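Uncharacterized N-acetyltransferase D2E76_00625 (PDB 6YCA) probably transfers acetyl groups from acetyl coenzyme A to amine substrates as an Eis-type GCN5-related N-acetyltransferase, yet is unable to modify aminoglycosides. Local coordinates at residues G173-L178 with Y222-P227; I332-T337 with V364-L369; T87-S92 with A320-T325; L60-R65 with P203-R208; R234-A239 with T248-D253. All blocks are in the same frame, centred on the assembly; numbering follows the deposited sequence.

Contact 4 (60-65 with 203-208) alternates with contacts 1 and 3 along the chain, contacts 1 and 5 lie inside the loop closed by contact 3 (87-92 with 320-325), and contact 2 comes after. Contacts 1 and 5 share a sheet of the second GNAT region, where strands 222-226 and 229-235 are neighbours; their centres are about 18 Å apart and both meet the second subunit. Contact 4 joins the two GNAT regions. Contact 3 ties the first of them to the sterol-carrier-like region, in which contact 2 lies, about 19 Å away between centres. Contacts 1 and 2, about 45 Å apart between centres, sit on opposite sides of the chain's centre.

Contact 1 (G173-L178 with Y222-P227); sequences GAIALL and YVVTHP
Val-224 forms the apolar centre, with one methyl for each of two neighbours. Its CG1, anti to the backbone N, meets Ile-175 CG2 at 3.5 Å, the two side chains crossing at about a right angle. Its CG2 lies 3.7 Å from Leu-177 CD2, and here the side chains run alongside each other and point the same way. His-268 of helix 259-270 packs on Val-224 and Ile-175, while Arg-44 of the second subunit lies against Leu-177 and Val-224. The other face of the pair carries Ala-176 and Thr-225. The threonine methyl sits between its own backbone N and carbonyl carbon, which brings CG2 to 3.6 Å from Ala-176 CB. Further along, Ala-174 CB touches Pro-227 CD.

Between the faces run the backbone bonds. Thr-225 N gives a nearly straight bond (174°) to Ala-176 O at 3.0 Å, almost along the C=O axis. The return bond, from Ala-176 N to Thr-225 O, arrives from above the carbonyl plane. Leu-178 N then reaches Val-223 O at 2.9 Å. At the polar edge the His-226 ring takes a hydrogen bond at ND1 from Asp-228 N. This is a short antiparallel ladder in which strand 176-177 forms the outermost strand, within the chain, of the sheet in the second GNAT region.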
# COMPACT_ATOMS: atom_id res chain seq x y z
N GLY A 173 -36.62 0.39 20.33
CA GLY A 173 -36.90 0.34 21.75
C GLY A 173 -36.84 -1.08 22.28
O GLY A 173 -36.48 -1.29 23.44
N ALA A 174 -37.18 -2.06 21.45
CA ALA A 174 -37.13 -3.46 21.85
C ALA A 174 -35.71 -4.02 21.85
O ALA A 174 -35.53 -5.20 22.17
CB ALA A 174 -38.03 -4.31 20.95
N ILE A 175 -34.71 -3.22 21.48
CA ILE A 175 -33.33 -3.66 21.51
C ILE A 175 -32.86 -3.72 22.95
O ILE A 175 -33.12 -2.81 23.75
CB ILE A 175 -32.46 -2.71 20.66
CG1 ILE A 175 -32.72 -2.94 19.17
CG2 ILE A 175 -30.99 -2.88 20.98
CD1 ILE A 175 -32.36 -4.33 18.71
N ALA A 176 -32.16 -4.80 23.30
CA ALA A 176 -31.64 -4.99 24.65
C ALA A 176 -30.18 -5.42 24.57
O ALA A 176 -29.84 -6.32 23.80
CB ALA A 176 -32.46 -6.03 25.41
N LEU A 177 -29.33 -4.78 25.37
CA LEU A 177 -27.93 -5.18 25.42
C LEU A 177 -27.81 -6.38 26.35
O LEU A 177 -28.30 -6.34 27.48
CB LEU A 177 -27.08 -4.02 25.96
CG LEU A 177 -27.32 -2.67 25.29
CD1 LEU A 177 -26.44 -1.60 25.92
CD2 LEU A 177 -27.09 -2.75 23.79
N LEU A 178 -27.16 -7.44 25.88
CA LEU A 178 -27.10 -8.69 26.62
C LEU A 178 -25.68 -9.25 26.61
O LEU A 178 -25.49 -10.46 26.77
CB LEU A 178 -28.08 -9.69 26.02
CG LEU A 178 -28.45 -10.96 26.79
CD1 LEU A 178 -29.52 -10.65 27.84
CD2 LEU A 178 -28.88 -12.07 25.85
N TYR A 222 -19.77 -8.33 21.63
CA TYR A 222 -21.02 -7.77 22.09
C TYR A 222 -22.17 -8.59 21.53
O TYR A 222 -22.11 -9.07 20.39
CB TYR A 222 -21.15 -6.32 21.64
CG TYR A 222 -20.11 -5.42 22.28
CD1 TYR A 222 -20.20 -5.08 23.62
CD2 TYR A 222 -19.04 -4.93 21.54
CE1 TYR A 222 -19.25 -4.27 24.20
CE2 TYR A 222 -18.09 -4.11 22.12
CZ TYR A 222 -18.21 -3.79 23.45
OH TYR A 222 -17.27 -2.98 24.04
N VAL A 223 -23.21 -8.79 22.33
CA VAL A 223 -24.39 -9.53 21.93
C VAL A 223 -25.59 -8.65 22.21
O VAL A 223 -25.91 -8.38 23.38
CB VAL A 223 -24.52 -10.88 22.63
CG1 VAL A 223 -25.75 -11.62 22.11
CG2 VAL A 223 -23.28 -11.72 22.42
N VAL A 224 -26.25 -8.20 21.16
CA VAL A 224 -27.44 -7.36 21.25
C VAL A 224 -28.62 -8.17 20.73
O VAL A 224 -28.52 -8.84 19.69
CB VAL A 224 -27.24 -6.05 20.47
CG1 VAL A 224 -28.55 -5.31 20.31
CG2 VAL A 224 -26.21 -5.19 21.18
N THR A 225 -29.73 -8.11 21.45
CA THR A 225 -30.86 -8.97 21.19
C THR A 225 -32.08 -8.15 20.80
O THR A 225 -32.19 -6.95 21.09
CB THR A 225 -31.18 -9.83 22.42
OG1 THR A 225 -32.17 -10.81 22.08
CG2 THR A 225 -31.70 -8.97 23.55
N HIS A 226 -33.01 -8.82 20.13
CA HIS A 226 -34.35 -8.38 19.78
C HIS A 226 -35.29 -9.52 20.11
O HIS A 226 -34.85 -10.68 20.18
CB HIS A 226 -34.42 -8.08 18.27
CG HIS A 226 -35.74 -7.52 17.83
ND1 HIS A 226 -36.80 -8.32 17.45
CD2 HIS A 226 -36.18 -6.25 17.71
CE1 HIS A 226 -37.83 -7.57 17.13
NE2 HIS A 226 -37.48 -6.30 17.27
N PRO A 227 -36.57 -9.24 20.37
CA PRO A 227 -37.52 -10.34 20.60
C PRO A 227 -37.52 -11.41 19.51
O PRO A 227 -37.89 -12.56 19.78
CB PRO A 227 -38.87 -9.62 20.69
CG PRO A 227 -38.53 -8.30 21.28
CD PRO A 227 -37.15 -7.94 20.75

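Contact 2 (I332-T337 with V364-L369); sequences IEVQDT and VDVAAL
Val-334 and Leu-369 cross at about a right angle, the strand valine bringing CG2 to 3.8 Å from CD2 of the helix leucine. The other valine methyl, CG1, stands anti to the backbone N and faces the first turn of the helix at Val-366. Two residues back along the strand, Ile-332 crosses Val-364 obliquely, CG2 to CG1 at 3.6 Å; the rotamer of Val-364, with CG1 between backbone N and carbonyl carbon, turns this methyl to the isoleucine. Trp-379 of helix 379-384 packs against Ile-332, Val-364 and Leu-369 alike.

Under these side chains the two strands run parallel. Both backbone polar groups of Val-364 are bonded to the neighbouring strand: its N-H goes to Glu-333 O at 3.1 Å, and its carbonyl accepts from Gln-335 N in the carbonyl plane. The ladder carries on into the helix, for Val-366 N reaches Gln-335 O at 2.9 Å. Strand 362-365 thus turns directly into helix 366-373, within the sterol-carrier-like region of the chain. Asp-365 is the N-cap of that helix; its CG, between backbone N and carbonyl carbon, lets OD1 accept a weak capping bond from Ala-368 N at 3.4 Å, while OD2 forms a salt bridge with Arg-144.

Asp-336 lies obliquely across Val-366, with OD2 3.5 Å from the valine CG2. This buried carboxylate is satisfied by Arg-311 in a salt bridge, by Asn-342 ND2, also at OD2, and by Leu-339 N at OD1, and the arginine would be expected to favour its charged form.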
# COMPACT_ATOMS: atom_id res chain seq x y z
N ILE A 332 -37.66 -32.94 -16.36
CA ILE A 332 -36.22 -32.72 -16.28
C ILE A 332 -35.52 -34.07 -16.32
O ILE A 332 -35.78 -34.94 -15.48
CB ILE A 332 -35.84 -31.95 -15.01
CG1 ILE A 332 -36.62 -30.64 -14.93
CG2 ILE A 332 -34.35 -31.70 -14.97
CD1 ILE A 332 -36.36 -29.85 -13.67
N GLU A 333 -34.63 -34.25 -17.30
CA GLU A 333 -33.79 -35.44 -17.35
C GLU A 333 -32.48 -35.14 -16.64
O GLU A 333 -31.73 -34.25 -17.05
CB GLU A 333 -33.54 -35.87 -18.80
CG GLU A 333 -32.76 -37.18 -18.93
CD GLU A 333 -32.55 -37.62 -20.37
OE1 GLU A 333 -33.19 -37.04 -21.27
OE2 GLU A 333 -31.74 -38.54 -20.60
N VAL A 334 -32.20 -35.88 -15.57
CA VAL A 334 -31.05 -35.65 -14.71
C VAL A 334 -30.02 -36.73 -14.97
O VAL A 334 -30.36 -37.92 -15.05
CB VAL A 334 -31.46 -35.62 -13.23
CG1 VAL A 334 -30.26 -35.30 -12.35
CG2 VAL A 334 -32.59 -34.62 -13.02
N GLN A 335 -28.76 -36.33 -15.11
CA GLN A 335 -27.64 -37.25 -15.25
C GLN A 335 -26.85 -37.29 -13.95
O GLN A 335 -26.45 -36.24 -13.43
CB GLN A 335 -26.73 -36.86 -16.41
CG GLN A 335 -25.52 -37.76 -16.55
CD GLN A 335 -24.84 -37.62 -17.90
OE1 GLN A 335 -25.31 -38.16 -18.90
NE2 GLN A 335 -23.73 -36.89 -17.93
N ASP A 336 -26.60 -38.50 -13.44
CA ASP A 336 -25.89 -38.69 -12.18
C ASP A 336 -25.02 -39.92 -12.31
O ASP A 336 -25.54 -41.03 -12.46
CB ASP A 336 -26.88 -38.84 -11.03
CG ASP A 336 -26.24 -38.61 -9.68
OD1 ASP A 336 -25.02 -38.86 -9.54
OD2 ASP A 336 -26.95 -38.16 -8.75
N THR A 337 -23.71 -39.74 -12.26
CA THR A 337 -22.79 -40.86 -12.43
C THR A 337 -22.56 -41.61 -11.12
O THR A 337 -22.58 -42.85 -11.11
CB THR A 337 -21.45 -40.35 -12.98
OG1 THR A 337 -21.67 -39.72 -14.25
CG2 THR A 337 -20.47 -41.50 -13.14
N VAL A 364 -29.91 -31.86 -17.62
CA VAL A 364 -28.92 -31.22 -16.77
C VAL A 364 -28.26 -32.30 -15.93
O VAL A 364 -28.89 -33.31 -15.60
CB VAL A 364 -29.60 -30.12 -15.91
CG1 VAL A 364 -30.99 -30.55 -15.51
CG2 VAL A 364 -28.78 -29.74 -14.71
N ASP A 365 -26.99 -32.10 -15.59
CA ASP A 365 -26.32 -32.99 -14.65
C ASP A 365 -26.66 -32.62 -13.21
O ASP A 365 -27.04 -31.49 -12.91
CB ASP A 365 -24.80 -32.99 -14.88
CG ASP A 365 -24.17 -31.64 -14.57
OD1 ASP A 365 -24.86 -30.61 -14.71
OD2 ASP A 365 -22.97 -31.61 -14.22
N VAL A 366 -26.48 -33.60 -12.31
CA VAL A 366 -26.93 -33.44 -10.93
C VAL A 366 -26.23 -32.28 -10.23
O VAL A 366 -26.80 -31.65 -9.33
CB VAL A 366 -26.81 -34.77 -10.16
CG1 VAL A 366 -25.35 -35.14 -9.96
CG2 VAL A 366 -27.54 -34.69 -8.82
N ALA A 367 -25.00 -31.97 -10.63
CA ALA A 367 -24.29 -30.84 -10.02
C ALA A 367 -24.99 -29.52 -10.34
O ALA A 367 -25.18 -28.68 -9.46
CB ALA A 367 -22.83 -30.82 -10.46
N ALA A 368 -25.35 -29.32 -11.61
CA ALA A 368 -26.00 -28.07 -12.00
C ALA A 368 -27.42 -27.98 -11.46
O ALA A 368 -27.89 -26.87 -11.14
CB ALA A 368 -25.98 -27.90 -13.51
N LEU A 369 -28.13 -29.11 -11.34
CA LEU A 369 -29.45 -29.09 -10.73
C LEU A 369 -29.38 -28.63 -9.28
O LEU A 369 -30.27 -27.92 -8.80
CB LEU A 369 -30.11 -30.46 -10.84
CG LEU A 369 -31.50 -30.60 -10.22
CD1 LEU A 369 -32.51 -29.69 -10.90
CD2 LEU A 369 -31.98 -32.05 -10.27

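Contact 3 (T87-S92 with A320-T325); sequences TVPGGS and AARTYT
One backbone hydrogen bond crosses the contact, from Thr-323 N to Pro-89 O at 3.2 Å; the donor stands 36° out of the carbonyl plane. The same oxygen also receives a CA-H...O contact from Arg-322.

Pro-89 meets the guanidinium of Arg-322 over one face, CB and CG doing the touching, with CG above the centre of the group and 3.9 Å from Arg-322 CZ. What fixes that flat group is a grip on its own chain: NE and NH2 both donate to Thr-323 O, NE at 2.9 Å, with the oxygen almost in the guanidinium plane. A bend at chi3 (-74°) swings the group into this position, and NH2 has a further acceptor in Phe-403 O.

The pieces joined are a beta hairpin and helix 315-321 with the chain that follows it. Val-88 to Gly-91 form a type II turn between strands 75-87 and 93-104 of the first GNAT region, closed by Gly-91 N to Val-88 O, and it lies against residues of the sterol-carrier-like region.

Van der Waals touches complete the contact. Val-88 CG2, in the crowded position, faces Ala-321 O and the CB of Arg-322, and Tyr-373 packs against both Val-88 and Arg-322. Thr-323 CG2 rests 3.4 Å from Gly-90 CA, and Ser-92 CB faces Ala-321 O.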
# COMPACT_ATOMS: atom_id res chain seq x y z
N THR A 87 -32.88 -26.05 5.05
CA THR A 87 -34.15 -25.42 4.68
C THR A 87 -34.18 -25.17 3.18
O THR A 87 -33.36 -24.41 2.65
CB THR A 87 -34.33 -24.11 5.45
OG1 THR A 87 -34.24 -24.36 6.86
CG2 THR A 87 -35.69 -23.49 5.13
N VAL A 88 -35.13 -25.81 2.50
CA VAL A 88 -35.32 -25.69 1.05
C VAL A 88 -36.41 -24.66 0.78
O VAL A 88 -37.16 -24.31 1.70
CB VAL A 88 -35.66 -27.06 0.44
CG1 VAL A 88 -34.57 -28.06 0.77
CG2 VAL A 88 -37.01 -27.53 0.95
N PRO A 89 -36.55 -24.16 -0.45
CA PRO A 89 -37.61 -23.17 -0.74
C PRO A 89 -38.98 -23.66 -0.31
O PRO A 89 -39.40 -24.77 -0.64
CB PRO A 89 -37.52 -23.00 -2.26
CG PRO A 89 -36.09 -23.25 -2.56
CD PRO A 89 -35.64 -24.32 -1.60
N GLY A 90 -39.69 -22.80 0.42
CA GLY A 90 -40.95 -23.16 1.03
C GLY A 90 -40.88 -23.40 2.52
O GLY A 90 -41.93 -23.54 3.16
N GLY A 91 -39.68 -23.46 3.09
CA GLY A 91 -39.50 -23.58 4.52
C GLY A 91 -39.28 -24.99 5.02
O GLY A 91 -38.89 -25.16 6.18
N SER A 92 -39.52 -26.00 4.19
CA SER A 92 -39.37 -27.38 4.63
C SER A 92 -37.92 -27.68 4.99
O SER A 92 -36.99 -27.16 4.37
CB SER A 92 -39.85 -28.31 3.52
OG SER A 92 -40.01 -29.62 4.00
N ALA A 320 -39.29 -33.07 -4.46
CA ALA A 320 -40.62 -33.12 -3.88
C ALA A 320 -40.72 -32.31 -2.60
O ALA A 320 -41.81 -31.84 -2.25
CB ALA A 320 -41.03 -34.57 -3.62
N ALA A 321 -39.60 -32.11 -1.90
CA ALA A 321 -39.63 -31.41 -0.62
C ALA A 321 -39.75 -29.91 -0.75
O ALA A 321 -40.15 -29.25 0.21
CB ALA A 321 -38.38 -31.75 0.19
N ARG A 322 -39.40 -29.34 -1.91
CA ARG A 322 -39.51 -27.91 -2.15
C ARG A 322 -40.83 -27.59 -2.84
O ARG A 322 -41.51 -28.46 -3.38
CB ARG A 322 -38.33 -27.37 -2.96
CG ARG A 322 -38.32 -27.76 -4.43
CD ARG A 322 -37.48 -26.76 -5.23
NE ARG A 322 -38.16 -25.48 -5.41
CZ ARG A 322 -37.61 -24.41 -5.98
NH1 ARG A 322 -36.37 -24.45 -6.43
NH2 ARG A 322 -38.32 -23.29 -6.10
N THR A 323 -41.19 -26.31 -2.78
CA THR A 323 -42.40 -25.79 -3.40
C THR A 323 -42.10 -25.10 -4.73
O THR A 323 -40.97 -24.70 -5.02
CB THR A 323 -43.10 -24.84 -2.44
OG1 THR A 323 -42.76 -23.48 -2.78
CG2 THR A 323 -42.74 -25.15 -1.02
N TYR A 324 -43.15 -24.98 -5.55
CA TYR A 324 -43.07 -24.37 -6.87
C TYR A 324 -44.27 -23.46 -7.07
O TYR A 324 -45.20 -23.44 -6.25
CB TYR A 324 -43.04 -25.44 -7.97
CG TYR A 324 -41.97 -26.49 -7.79
CD1 TYR A 324 -40.69 -26.29 -8.28
CD2 TYR A 324 -42.25 -27.68 -7.12
CE1 TYR A 324 -39.71 -27.25 -8.11
CE2 TYR A 324 -41.27 -28.64 -6.96
CZ TYR A 324 -40.01 -28.42 -7.45
OH TYR A 324 -39.03 -29.38 -7.28
N THR A 325 -44.27 -22.72 -8.17
CA THR A 325 -45.39 -21.86 -8.51
C THR A 325 -46.44 -22.64 -9.29
O THR A 325 -46.19 -23.72 -9.82
CB THR A 325 -44.92 -20.64 -9.31
OG1 THR A 325 -44.35 -21.08 -10.55
CG2 THR A 325 -43.87 -19.86 -8.53

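Contact 4 (L60-R65 with P203-R208); sequences LLELGR and PPQWWR
The buried, apolar side of the contact belongs to Leu-60. The leucine CB points away from helix 204-216, yet with CG anti to the carbonyl carbon (chi1 -57°) the branch swings back and CD2 reaches 3.9 Å from Arg-208 CG. The two side chains cross at about a right angle, so the leucine methyl meets the aliphatic base of the arginine. A bend at chi2 (65°) turns the rest of the arginine, which is partly exposed, and its NH2 forms a salt bridge with Glu-59, which belongs to helix 57-60. Leu-60 is the buried member, with Leu-52 and Val-55 also against it.

The other side is polar, partly open to solvent and held by one weak bond. Gln-205 leans toward the loop, its chain bent at chi2, and its methylene groups lie along the backbone of Leu-60, with CB 4.0 Å from Leu-60 O. The amide end offers NE2 to Leu-61 O in a nearly straight (174°) but weak hydrogen bond of 3.4 Å. The same NE2 sits 3.6 Å from Glu-62 CB. The extended glutamate sends its carboxylate elsewhere, OE1 accepting a hydrogen bond from Thr-83 OG1; its ion pair with Arg-65 NE is long.

Leu-60 O accepts a hydrogen bond from Tyr-82 OH, and Leu-61 packs on the same tyrosine and on His-35 and Phe-39 of helix 32-46. The loop between helix 57-60 and strand 67-70 thus lies against strand 75-87 and helix 32-46 of the first GNAT region, with the N-terminal part of helix 204-216 from the second set against it.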
# COMPACT_ATOMS: atom_id res chain seq x y z
N LEU A 60 -16.09 -32.68 19.83
CA LEU A 60 -16.39 -31.95 18.61
C LEU A 60 -16.90 -32.85 17.48
O LEU A 60 -17.15 -32.35 16.38
CB LEU A 60 -15.16 -31.17 18.14
CG LEU A 60 -14.57 -30.19 19.16
CD1 LEU A 60 -13.24 -29.62 18.67
CD2 LEU A 60 -15.57 -29.08 19.45
N LEU A 61 -17.06 -34.14 17.72
CA LEU A 61 -17.44 -35.08 16.68
C LEU A 61 -18.74 -35.80 17.04
O LEU A 61 -19.11 -35.92 18.21
CB LEU A 61 -16.34 -36.12 16.42
CG LEU A 61 -15.11 -35.64 15.66
CD1 LEU A 61 -14.06 -36.73 15.57
CD2 LEU A 61 -15.53 -35.21 14.27
N GLU A 62 -19.41 -36.30 16.01
CA GLU A 62 -20.56 -37.18 16.16
C GLU A 62 -20.08 -38.57 15.78
O GLU A 62 -19.70 -38.80 14.62
CB GLU A 62 -21.69 -36.75 15.24
CG GLU A 62 -22.90 -37.67 15.25
CD GLU A 62 -24.06 -37.12 14.45
OE1 GLU A 62 -25.10 -37.81 14.37
OE2 GLU A 62 -23.94 -36.00 13.91
N LEU A 63 -20.11 -39.49 16.74
CA LEU A 63 -19.52 -40.81 16.52
C LEU A 63 -20.35 -41.64 15.56
O LEU A 63 -21.58 -41.70 15.66
CB LEU A 63 -19.37 -41.55 17.85
CG LEU A 63 -18.52 -40.88 18.93
CD1 LEU A 63 -18.44 -41.77 20.17
CD2 LEU A 63 -17.14 -40.51 18.41
N GLY A 64 -19.68 -42.24 14.58
CA GLY A 64 -20.33 -43.15 13.66
C GLY A 64 -20.56 -42.60 12.28
O GLY A 64 -21.35 -43.16 11.52
N ARG A 65 -19.87 -41.52 11.93
CA ARG A 65 -20.06 -40.86 10.65
C ARG A 65 -18.72 -40.53 10.01
O ARG A 65 -18.69 -39.87 8.98
CB ARG A 65 -20.85 -39.56 10.86
CG ARG A 65 -22.35 -39.74 11.05
CD ARG A 65 -23.04 -38.39 11.05
NE ARG A 65 -24.41 -38.46 10.54
CZ ARG A 65 -24.76 -38.15 9.30
NH1 ARG A 65 -23.84 -37.75 8.42
NH2 ARG A 65 -26.02 -38.24 8.92
N PRO A 203 -25.72 -27.87 15.37
CA PRO A 203 -25.78 -28.84 16.47
C PRO A 203 -25.00 -28.33 17.67
O PRO A 203 -24.24 -27.36 17.55
CB PRO A 203 -25.11 -30.08 15.88
CG PRO A 203 -25.10 -29.87 14.40
CD PRO A 203 -24.98 -28.40 14.22
N PRO A 204 -25.16 -28.96 18.84
CA PRO A 204 -24.35 -28.55 20.00
C PRO A 204 -22.85 -28.59 19.73
O PRO A 204 -22.12 -27.76 20.30
CB PRO A 204 -24.77 -29.54 21.10
CG PRO A 204 -25.49 -30.65 20.38
CD PRO A 204 -26.13 -30.00 19.20
N GLN A 205 -22.37 -29.52 18.91
CA GLN A 205 -20.94 -29.55 18.59
C GLN A 205 -20.49 -28.27 17.89
O GLN A 205 -19.36 -27.83 18.08
CB GLN A 205 -20.57 -30.77 17.75
CG GLN A 205 -20.82 -32.12 18.40
CD GLN A 205 -22.05 -32.83 17.85
OE1 GLN A 205 -23.09 -32.20 17.62
NE2 GLN A 205 -21.93 -34.13 17.63
N TRP A 206 -21.37 -27.67 17.08
CA TRP A 206 -21.01 -26.42 16.42
C TRP A 206 -20.85 -25.30 17.44
O TRP A 206 -19.92 -24.48 17.33
CB TRP A 206 -22.05 -26.06 15.36
CG TRP A 206 -21.71 -24.84 14.56
CD1 TRP A 206 -21.05 -24.80 13.37
CD2 TRP A 206 -22.03 -23.47 14.88
NE1 TRP A 206 -20.92 -23.50 12.94
CE2 TRP A 206 -21.51 -22.67 13.85
CE3 TRP A 206 -22.69 -22.86 15.95
CZ2 TRP A 206 -21.64 -21.28 13.84
CZ3 TRP A 206 -22.81 -21.48 15.94
CH2 TRP A 206 -22.29 -20.71 14.90
N TRP A 207 -21.73 -25.24 18.44
CA TRP A 207 -21.61 -24.21 19.46
C TRP A 207 -20.44 -24.51 20.39
O TRP A 207 -19.75 -23.59 20.85
CB TRP A 207 -22.92 -24.12 20.25
CG TRP A 207 -24.09 -23.71 19.42
CD1 TRP A 207 -24.98 -24.54 18.81
CD2 TRP A 207 -24.47 -22.38 19.06
NE1 TRP A 207 -25.91 -23.80 18.12
CE2 TRP A 207 -25.62 -22.48 18.26
CE3 TRP A 207 -23.96 -21.11 19.36
CZ2 TRP A 207 -26.26 -21.35 17.74
CZ3 TRP A 207 -24.60 -20.00 18.84
CH2 TRP A 207 -25.74 -20.13 18.05
N ARG A 208 -20.20 -25.80 20.66
CA ARG A 208 -19.03 -26.22 21.44
C ARG A 208 -17.75 -25.77 20.75
O ARG A 208 -16.81 -25.30 21.40
CB ARG A 208 -19.10 -27.74 21.62
CG ARG A 208 -17.96 -28.37 22.39
CD ARG A 208 -17.96 -27.92 23.82
NE ARG A 208 -16.75 -28.38 24.48
CZ ARG A 208 -15.59 -27.74 24.37
NH1 ARG A 208 -15.51 -26.65 23.61
NH2 ARG A 208 -14.52 -28.19 25.01

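Contact 5 (R234-A239 with T248-D253); sequences RPQDTA and TISVDD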
# COMPACT_ATOMS: atom_id res chain seq x y z
N ARG A 234 -17.86 -7.36 17.07
CA ARG A 234 -16.60 -7.25 17.78
C ARG A 234 -15.80 -6.05 17.26
O ARG A 234 -15.71 -5.84 16.05
CB ARG A 234 -15.78 -8.53 17.55
CG ARG A 234 -14.84 -8.89 18.69
CD ARG A 234 -14.24 -10.27 18.48
NE ARG A 234 -15.26 -11.31 18.62
CZ ARG A 234 -15.02 -12.60 18.80
NH1 ARG A 234 -16.02 -13.46 18.91
NH2 ARG A 234 -13.77 -13.05 18.87
N PRO A 235 -15.19 -5.28 18.15
CA PRO A 235 -14.30 -4.19 17.70
C PRO A 235 -12.99 -4.77 17.18
O PRO A 235 -12.51 -5.80 17.65
CB PRO A 235 -14.08 -3.36 18.98
CG PRO A 235 -14.26 -4.34 20.09
CD PRO A 235 -15.31 -5.31 19.62
N GLN A 236 -12.41 -4.08 16.20
CA GLN A 236 -11.19 -4.57 15.56
C GLN A 236 -9.90 -4.12 16.24
O GLN A 236 -9.46 -4.73 17.22
CB GLN A 236 -11.18 -4.20 14.08
CG GLN A 236 -12.32 -4.82 13.30
CD GLN A 236 -12.20 -6.33 13.23
OE1 GLN A 236 -12.91 -7.06 13.94
NE2 GLN A 236 -11.31 -6.81 12.38
N ASP A 237 -9.26 -3.08 15.71
CA ASP A 237 -7.93 -2.69 16.17
C ASP A 237 -8.06 -1.88 17.47
O ASP A 237 -7.89 -0.66 17.51
CB ASP A 237 -7.18 -1.95 15.08
CG ASP A 237 -7.08 -2.76 13.80
OD1 ASP A 237 -6.61 -3.92 13.87
OD2 ASP A 237 -7.47 -2.25 12.73
N THR A 238 -8.36 -2.61 18.54
CA THR A 238 -8.64 -1.97 19.83
C THR A 238 -7.41 -1.27 20.38
O THR A 238 -7.54 -0.32 21.17
CB THR A 238 -9.15 -3.01 20.82
OG1 THR A 238 -8.11 -3.97 21.07
CG2 THR A 238 -10.37 -3.72 20.27
N ALA A 239 -6.21 -1.72 20.00
CA ALA A 239 -5.00 -1.07 20.46
C ALA A 239 -4.90 0.37 19.95
O ALA A 239 -4.25 1.20 20.58
CB ALA A 239 -3.77 -1.87 20.04
N THR A 248 -13.49 0.40 13.34
CA THR A 248 -14.30 -0.62 12.69
C THR A 248 -14.76 -1.68 13.69
O THR A 248 -14.00 -2.10 14.57
CB THR A 248 -13.46 -1.32 11.60
OG1 THR A 248 -12.94 -0.34 10.69
CG2 THR A 248 -14.30 -2.33 10.83
N ILE A 249 -16.01 -2.11 13.54
CA ILE A 249 -16.53 -3.30 14.21
C ILE A 249 -16.84 -4.35 13.16
O ILE A 249 -17.09 -4.05 11.99
CB ILE A 249 -17.77 -3.03 15.10
CG1 ILE A 249 -18.97 -2.63 14.24
CG2 ILE A 249 -17.47 -1.98 16.16
CD1 ILE A 249 -20.24 -2.48 15.03
N SER A 250 -16.87 -5.60 13.59
CA SER A 250 -17.10 -6.74 12.71
C SER A 250 -18.28 -7.54 13.24
O SER A 250 -18.25 -8.03 14.37
CB SER A 250 -15.86 -7.62 12.63
OG SER A 250 -16.06 -8.68 11.72
N VAL A 251 -19.31 -7.70 12.41
CA VAL A 251 -20.51 -8.46 12.76
C VAL A 251 -20.33 -9.86 12.20
O VAL A 251 -20.30 -10.06 10.98
CB VAL A 251 -21.77 -7.79 12.21
CG1 VAL A 251 -22.99 -8.64 12.50
CG2 VAL A 251 -21.94 -6.40 12.79
N ASP A 252 -20.21 -10.86 13.09
CA ASP A 252 -20.02 -12.24 12.65
C ASP A 252 -21.32 -13.03 12.55
O ASP A 252 -21.35 -14.06 11.86
CB ASP A 252 -19.02 -12.97 13.55
CG ASP A 252 -19.36 -12.88 15.01
OD1 ASP A 252 -20.30 -12.12 15.34
OD2 ASP A 252 -18.70 -13.55 15.83
N ASP A 253 -22.40 -12.58 13.20
CA ASP A 253 -23.66 -13.32 13.13
C ASP A 253 -24.81 -12.33 13.28
O ASP A 253 -24.85 -11.56 14.25
CB ASP A 253 -23.73 -14.38 14.23
CG ASP A 253 -24.49 -15.63 13.80
OD1 ASP A 253 -24.75 -15.79 12.59
OD2 ASP A 253 -24.83 -16.45 14.68
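Strands 229-235 and 248-256 pair antiparallel here, Arg-234 and Ser-250 forming a hydrogen-bonded pair in which each N-H bonds to the other's carbonyl, Ser-250 N to Arg-234 O at 2.7 Å. The ladder ends with Gln-236 N to Thr-248 O at 3.0 Å. Pro-235 and Ile-249, a non-hydrogen-bonded pair, share one face of the sheet; Ile-249 CG2 comes 4.2 Å from Pro-235 CA, and Val-47 and Gly-48 of the second subunit pack on this face. Past the strand end, Gln-236 bends at chi2 and lays its CG over Thr-248 O at 3.4 Å. Its OE1 thereby comes beside Ser-250 CB.

Arg-234 and Ser-250 mark the other face. The arginine NH1 lies 4.1 Å from Asp-252 OD2, with the guanidinium and carboxylate planes 78° apart and the oxygen well out of the guanidinium plane, so no N-H points at it. The firm partners lie elsewhere: Asp-217 for Arg-234 NH2, and Arg-232 for Asp-252. Attraction between Arg-234 and Asp-252 is therefore probably only a general electrostatic one, and the pairing itself rests on the three backbone bonds.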